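PDB 2DT8: DegV family protein from Thermus thermophilus, which binds a fatty acid such as palmitic acid and carries a zinc ion at its surface, its wider cellular role being unsettled. Local coordinates for residues F69-V72 and Y73-L77; Q104-P107 and G108-V112. All coordinates share one frame; numbering follows the deposited sequence.

Contact 1 (F69-V72 and Y73-L77); sequences FARV and YREAL
Tyr73 lies alongside Phe69, one turn further along helix 66-76, and the two side chains point the same way. The setting is the i to i+4 hydrogen bonding of an alpha helix. Tyr73 N donates to Phe69 O at 2.9 Å, with an N-H...O angle of 167°. CG of Tyr73 stands anti to its own carbonyl carbon (chi1 -66°), which carries the ring back over the preceding turn. CB meets Phe69 O and Val72 C. Tyr73 CG passes 3.4 Å from Phe69 O, so this oxygen sits over one ring face, toward the rim. CE1 and CE2 face Phe69 CD1 and CB. Tyr73 CZ is 3.9 Å from Phe69 CD1. The ring planes of Phe69 and Tyr73 make 36°, an oblique pairing. At the tip, Tyr73 OH is 3.6 Å from Phe69 CD1 and is hydrogen-bonded to Ser85 OG of strand 82-87. A phenylalanine here would keep the ring but would probably leave Ser85 OG without this partner. Helix 95-103 covers both rings, through Ala102 among others. The Arg71 and Glu75 side chains run side by side, but their charged atoms do not meet. Arg74 bends at chi3 and lays a guanidinium face over Ala70 O. Arg74 NH2 reaches Arg71 CA at 3.5 Å.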
loop_
_atom_site.group_PDB
_atom_site.type_symbol
_atom_site.label_atom_id
_atom_site.label_comp_id
_atom_site.label_asym_id
_atom_site.label_seq_id
_atom_site.Cartn_x
_atom_site.Cartn_y
_atom_site.Cartn_z
ATOM N N PHE A 69 9.842 13.001 10.158
ATOM C CA PHE A 69 8.606 13.658 9.757
ATOM C C PHE A 69 8.640 15.157 10.024
ATOM O O PHE A 69 8.217 15.949 9.184
ATOM C CB PHE A 69 7.416 13.042 10.498
ATOM C CG PHE A 69 6.826 11.847 9.816
ATOM C CD1 PHE A 69 6.130 11.996 8.621
ATOM C CD2 PHE A 69 6.976 10.577 10.354
ATOM C CE1 PHE A 69 5.582 10.897 7.973
ATOM C CE2 PHE A 69 6.434 9.462 9.716
ATOM C CZ PHE A 69 5.736 9.625 8.517
ATOM N N ALA A 70 9.130 15.555 11.196
ATOM C CA ALA A 70 9.153 16.976 11.535
ATOM C C ALA A 70 9.924 17.815 10.525
ATOM O O ALA A 70 9.518 18.928 10.200
ATOM C CB ALA A 70 9.725 17.174 12.932
ATOM N N ARG A 71 11.115 17.316 10.040
ATOM C CA ARG A 71 11.864 18.043 9.015
ATOM C C ARG A 71 11.010 18.253 7.772
ATOM O O ARG A 71 11.015 19.338 7.183
ATOM C CB ARG A 71 13.135 17.286 8.633
ATOM C CG ARG A 71 13.949 17.957 7.524
ATOM C CD ARG A 71 15.214 17.175 7.145
ATOM N NE ARG A 71 15.264 15.832 7.726
ATOM C CZ ARG A 71 15.454 15.588 9.019
ATOM N NH1 ARG A 71 15.791 16.579 9.838
ATOM N NH2 ARG A 71 15.306 14.359 9.499
ATOM N N VAL A 72 10.293 17.263 7.320
ATOM C CA VAL A 72 9.466 17.367 6.131
ATOM C C VAL A 72 8.296 18.326 6.390
ATOM O O VAL A 72 8.020 19.193 5.566
ATOM C CB VAL A 72 8.991 15.961 5.682
ATOM C CG1 VAL A 72 8.021 16.071 4.519
ATOM C CG2 VAL A 72 10.212 15.128 5.258
ATOM N N TYR A 73 7.632 18.206 7.540
ATOM C CA TYR A 73 6.512 19.095 7.830
ATOM C C TYR A 73 6.979 20.544 7.884
ATOM O O TYR A 73 6.329 21.433 7.332
ATOM C CB TYR A 73 5.834 18.740 9.167
ATOM C CG TYR A 73 5.128 17.397 9.202
ATOM C CD1 TYR A 73 4.740 16.748 8.023
ATOM C CD2 TYR A 73 4.810 16.791 10.417
ATOM C CE1 TYR A 73 4.058 15.535 8.058
ATOM C CE2 TYR A 73 4.123 15.584 10.463
ATOM C CZ TYR A 73 3.749 14.955 9.281
ATOM O OH TYR A 73 3.085 13.757 9.334
ATOM N N ARG A 74 8.092 20.821 8.490
ATOM C CA ARG A 74 8.638 22.161 8.663
ATOM C C ARG A 74 8.955 22.796 7.307
ATOM O O ARG A 74 8.703 23.970 7.068
ATOM C CB ARG A 74 9.912 22.110 9.513
ATOM C CG ARG A 74 10.592 23.461 9.654
ATOM C CD ARG A 74 11.654 23.473 10.751
ATOM N NE ARG A 74 12.609 22.375 10.630
ATOM C CZ ARG A 74 12.562 21.255 11.346
ATOM N NH1 ARG A 74 11.641 21.094 12.293
ATOM N NH2 ARG A 74 13.441 20.290 11.114
ATOM N N GLU A 75 9.483 21.925 6.429
ATOM C CA GLU A 75 9.865 22.433 5.126
ATOM C C GLU A 75 8.619 22.732 4.268
ATOM O O GLU A 75 8.525 23.729 3.565
ATOM C CB GLU A 75 10.749 21.386 4.393
ATOM C CG GLU A 75 12.159 21.316 4.962
ATOM C CD GLU A 75 12.975 20.168 4.399
ATOM O OE1 GLU A 75 12.378 19.217 3.846
ATOM O OE2 GLU A 75 14.217 20.205 4.530
ATOM N N ALA A 76 7.645 21.826 4.456
ATOM C CA ALA A 76 6.429 21.976 3.680
ATOM C C ALA A 76 5.631 23.227 4.087
ATOM O O ALA A 76 5.078 23.958 3.259
ATOM C CB ALA A 76 5.492 20.752 3.889
ATOM N N LEU A 77 5.613 23.470 5.391
ATOM C CA LEU A 77 4.906 24.620 5.946
ATOM C C LEU A 77 5.561 25.966 5.682
ATOM O O LEU A 77 5.001 27.005 6.013
ATOM C CB LEU A 77 4.675 24.411 7.445
ATOM C CG LEU A 77 3.689 23.259 7.662
ATOM C CD1 LEU A 77 3.632 22.875 9.130
ATOM C CD2 LEU A 77 2.306 23.676 7.156
#

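Contact 2 (Q104-P107 and G108-V112); sequences QEFP and GRVTV. With ZN (zinc ion), chain B.
Phe106 overlaps Val110 with its CB, which lies 3.9 Å from Val110 CG2. Phe106 opens a type II beta turn that ends at Arg109, and Val110 follows it. The turn leads from the loop after helix 95-103 into strand 110-114. This is part of a beta-alpha-beta unit, since strands 82-87 and 110-114 are parallel neighbours joined through that helix. Arg109 N closes the turn on Phe106 O at 2.9 Å, the N-H...O angle being 150°. Gly108 takes a positive phi of 87°. A side chain there would run into Pro107 O.

The Arg109 side chain bends at chi3 and returns along the turn. Arg109 NH2 comes to the edge of the Phe106 ring, near the ring plane, 3.8 Å from Phe106 CD1. Ring and guanidinium planes of Phe106 and Arg109 are 65° apart, so the arginine does not lie flat on the ring. Waters help hold it there. Water 3 donates to Pro107 O and accepts from Arg109 NE at 3.0 Å. Water 1 donates to Glu105 O and takes a weak bond from Arg109 NH2, at the guanidinium edge. Phe106 itself is buried, with Tyr73, Arg74 and Leu77 packed on its side chain.

The end of the Glu105 side chain leads away from the turn, to the zinc ion. Its chain is extended beyond CG, which carries the carboxylate out to the metal. Glu67 of helix 66-76 is the second protein ligand, so the zinc bridges that helix and this loop. Water 4 also binds the zinc ion, at 2.2 Å. Glu105 OE2 binds the zinc at 2.0 Å, while Glu105 OE1 stays 3.3 Å away.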
loop_
_atom_site.group_PDB
_atom_site.type_symbol
_atom_site.label_atom_id
_atom_site.label_comp_id
_atom_site.label_asym_id
_atom_site.label_seq_id
_atom_site.Cartn_x
_atom_site.Cartn_y
_atom_site.Cartn_z
ATOM N N GLN A 104 2.524 17.164 16.429
ATOM C CA GLN A 104 2.370 17.950 17.663
ATOM C C GLN A 104 3.271 19.184 17.668
ATOM O O GLN A 104 3.032 20.140 18.419
ATOM C CB GLN A 104 2.675 17.086 18.897
ATOM C CG GLN A 104 1.627 16.017 19.173
ATOM C CD GLN A 104 2.053 15.022 20.243
ATOM O OE1 GLN A 104 1.486 13.935 20.350
ATOM N NE2 GLN A 104 3.046 15.393 21.042
ATOM N N GLU A 105 4.310 19.169 16.832
ATOM C CA GLU A 105 5.228 20.305 16.751
ATOM C C GLU A 105 4.662 21.475 15.948
ATOM O O GLU A 105 5.194 22.583 15.993
ATOM C CB GLU A 105 6.565 19.887 16.114
ATOM C CG GLU A 105 7.303 18.791 16.863
ATOM C CD GLU A 105 8.740 18.619 16.411
ATOM O OE1 GLU A 105 9.243 19.477 15.659
ATOM O OE2 GLU A 105 9.367 17.616 16.832
ATOM N N PHE A 106 3.581 21.214 15.218
ATOM C CA PHE A 106 2.940 22.212 14.364
ATOM C C PHE A 106 1.443 22.112 14.656
ATOM O O PHE A 106 0.638 21.806 13.766
ATOM C CB PHE A 106 3.218 21.857 12.894
ATOM C CG PHE A 106 4.669 21.513 12.621
ATOM C CD1 PHE A 106 5.584 22.507 12.295
ATOM C CD2 PHE A 106 5.111 20.194 12.706
ATOM C CE1 PHE A 106 6.934 22.203 12.084
ATOM C CE2 PHE A 106 6.461 19.875 12.497
ATOM C CZ PHE A 106 7.371 20.882 12.177
ATOM N N PRO A 107 1.048 22.389 15.910
ATOM C CA PRO A 107 -0.360 22.303 16.300
ATOM C C PRO A 107 -1.305 23.100 15.397
ATOM O O PRO A 107 -1.132 24.291 15.172
ATOM C CB PRO A 107 -0.367 22.831 17.740
ATOM C CG PRO A 107 0.811 23.768 17.784
ATOM C CD PRO A 107 1.856 23.053 16.948
ATOM N N GLY A 108 -2.341 22.373 14.947
ATOM C CA GLY A 108 -3.265 23.013 14.032
ATOM C C GLY A 108 -2.946 22.972 12.536
ATOM O O GLY A 108 -3.800 23.184 11.685
ATOM N N ARG A 109 -1.648 22.727 12.282
ATOM C CA ARG A 109 -1.243 22.619 10.894
ATOM C C ARG A 109 -0.968 21.340 10.179
ATOM O O ARG A 109 -0.531 21.358 9.035
ATOM C CB ARG A 109 -0.072 23.541 10.949
ATOM C CG ARG A 109 -0.400 25.025 11.176
ATOM C CD ARG A 109 0.766 25.912 10.778
ATOM N NE ARG A 109 1.907 25.741 11.667
ATOM C CZ ARG A 109 3.144 26.142 11.381
ATOM N NH1 ARG A 109 3.422 26.664 10.193
ATOM N NH2 ARG A 109 4.102 26.013 12.289
ATOM N N VAL A 110 -1.239 20.228 10.885
ATOM C CA VAL A 110 -0.967 18.950 10.256
ATOM C C VAL A 110 -2.064 17.978 10.599
ATOM O O VAL A 110 -2.426 17.807 11.769
ATOM C CB VAL A 110 0.379 18.380 10.742
ATOM C CG1 VAL A 110 0.613 16.997 10.096
ATOM C CG2 VAL A 110 1.515 19.322 10.401
ATOM N N THR A 111 -2.604 17.329 9.574
ATOM C CA THR A 111 -3.628 16.316 9.783
ATOM C C THR A 111 -3.050 14.991 9.333
ATOM O O THR A 111 -2.699 14.821 8.164
ATOM C CB THR A 111 -4.898 16.609 8.972
ATOM O OG1 THR A 111 -5.433 17.880 9.364
ATOM C CG2 THR A 111 -5.947 15.523 9.213
ATOM N N VAL A 112 -2.937 14.052 10.266
ATOM C CA VAL A 112 -2.399 12.732 9.966
ATOM C C VAL A 112 -3.556 11.760 9.780
ATOM O O VAL A 112 -4.431 11.651 10.643
ATOM C CB VAL A 112 -1.501 12.240 11.118
ATOM C CG1 VAL A 112 -0.987 10.830 10.827
ATOM C CG2 VAL A 112 -0.338 13.210 11.317
HETATM ZN ZN ZN B . 11.199 17.705 17.558
HETATM O O HOH W 1 5.162 25.059 14.986
HETATM O O HOH W 2 -1.066 19.346 14.046
HETATM O O HOH W 3 1.367 25.346 14.602
HETATM O O HOH W 4 10.883 16.790 19.496
#

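Contact 1 lies on helix 66-76, partly buried. Contact 2 is a surface turn leading into strand 110-114, with Phe106 as its buried member. They lie on elements that pack together in space, and their centres are about 10 Å apart. Phe106 joins them: Phe106 CE2 is 3.6 Å from Tyr73 CB, and Phe106 CD1 is 3.7 Å from Leu77 CD1. Ala70 CB also touches Glu105 OE1, beside the zinc site. Chemistry follows place. Repeating backbone bonds and two aromatic rings make up the helical contact. A single backbone bond, a glycine and bridging waters shape the turn.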